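Local atomic coordinates of defective in germ line development protein 3, isoform a (Caenorhabditis elegans, PDB entry 3N89), a protein that carries four KH domains packed into a globular platform, is the worm counterpart of Bicaudal-C, and probably acts through RNA in germline development. Residues T330-Q333 with K334-K338. Sequence-based numbering, arbitrary orientation.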
# COMPACT_ATOMS: atom_id res chain seq x y z
N THR A 330 0.44 -4.16 -18.15
CA THR A 330 0.58 -4.97 -19.36
C THR A 330 -0.73 -5.70 -19.63
O THR A 330 -1.20 -5.76 -20.77
CB THR A 330 1.70 -6.02 -19.21
OG1 THR A 330 2.95 -5.35 -19.02
CG2 THR A 330 1.77 -6.90 -20.45
N ALA A 331 -1.30 -6.27 -18.57
CA ALA A 331 -2.55 -6.99 -18.68
C ALA A 331 -3.62 -6.02 -19.17
O ALA A 331 -4.49 -6.38 -19.96
CB ALA A 331 -2.94 -7.58 -17.33
N TYR A 332 -3.55 -4.79 -18.68
CA TYR A 332 -4.50 -3.76 -19.06
C TYR A 332 -4.38 -3.46 -20.55
O TYR A 332 -5.38 -3.48 -21.28
CB TYR A 332 -4.22 -2.49 -18.26
CG TYR A 332 -5.10 -1.32 -18.61
CD1 TYR A 332 -6.47 -1.34 -18.33
CD2 TYR A 332 -4.57 -0.17 -19.19
CE1 TYR A 332 -7.28 -0.25 -18.62
CE2 TYR A 332 -5.38 0.93 -19.49
CZ TYR A 332 -6.72 0.88 -19.20
OH TYR A 332 -7.51 1.98 -19.47
N GLN A 333 -3.17 -3.17 -21.02
CA GLN A 333 -2.96 -2.88 -22.43
C GLN A 333 -3.61 -3.94 -23.33
O GLN A 333 -4.16 -3.61 -24.38
CB GLN A 333 -1.46 -2.79 -22.73
CG GLN A 333 -1.13 -2.17 -24.09
CD GLN A 333 0.35 -2.25 -24.42
OE1 GLN A 333 1.19 -1.81 -23.65
NE2 GLN A 333 0.67 -2.82 -25.58
N LYS A 334 -3.55 -5.20 -22.91
CA LYS A 334 -4.12 -6.29 -23.69
C LYS A 334 -5.63 -6.24 -23.84
O LYS A 334 -6.16 -6.66 -24.87
CB LYS A 334 -3.72 -7.65 -23.13
CG LYS A 334 -2.32 -8.12 -23.53
CD LYS A 334 -2.14 -9.60 -23.27
CE LYS A 334 -0.75 -10.09 -23.68
NZ LYS A 334 0.34 -9.60 -22.78
N VAL A 335 -6.35 -5.77 -22.82
CA VAL A 335 -7.80 -5.71 -22.92
C VAL A 335 -8.21 -4.62 -23.90
O VAL A 335 -9.06 -4.84 -24.77
CB VAL A 335 -8.50 -5.48 -21.54
CG1 VAL A 335 -7.74 -4.47 -20.71
CG2 VAL A 335 -9.93 -5.00 -21.76
N LEU A 336 -7.60 -3.44 -23.77
CA LEU A 336 -7.92 -2.33 -24.66
C LEU A 336 -7.65 -2.70 -26.11
O LEU A 336 -6.72 -3.45 -26.39
CB LEU A 336 -7.09 -1.09 -24.32
CG LEU A 336 -7.42 -0.36 -23.02
CD1 LEU A 336 -6.67 0.95 -22.94
CD2 LEU A 336 -8.89 -0.10 -22.99
N SER A 337 -8.46 -2.18 -27.02
CA SER A 337 -8.29 -2.46 -28.44
C SER A 337 -7.15 -1.62 -28.97
O SER A 337 -6.85 -0.55 -28.43
CB SER A 337 -9.57 -2.13 -29.21
OG SER A 337 -9.31 -2.09 -30.60
N LYS A 338 -6.52 -2.09 -30.05
CA LYS A 338 -5.41 -1.36 -30.65
C LYS A 338 -5.82 0.04 -31.08
O LYS A 338 -4.99 0.94 -31.12
CB LYS A 338 -4.88 -2.12 -31.88
NZ LYS A 338 -2.33 -1.40 -36.16
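Leu336 reaches back one helical turn to the phenol of Tyr332: its CD1 lies 3.7 Å from Tyr332 CE2, while its CG sits over one face of the ring, offset toward the rim. Val335 meets the same ring obliquely through CG1, an atom whose position is less certain. With CG anti to the backbone N (chi1 177°), the Tyr332 ring comes within range of Leu336. On another side of the helix the Lys334 chain runs alongside Thr330 and bends at its last torsion (chi4 71°), leaving NZ 3.8 Å from Thr330 CG2, a contact without a hydrogen bond. In the backbone, the amide of Lys334 donates to the carbonyl of Thr330 (N to O 3.2 Å), and Val335 N to Ala331 O is a weak, longer bond of 3.5 Å. This is the last turn of helix 325-335 in the fourth KH domain, packed on the antiparallel sheet that holds strands 260-268 and 311-321; Leu336 is the first residue to leave helical backbone angles. Strand 260-268 supplies Phe265, edge-to-face with Tyr332, and Ile267, touching Val335 and Leu336. Phe90 stacks on Tyr332, whose hydroxyl hydrogen-bonds the carbonyl of Pro27. Replacing Tyr332 by alanine is likely to leave a gap beside Leu336 and the Pro27 carbonyl without this partner. Farther out, Gln333 OE1 accepts a hydrogen bond from Ala344 N.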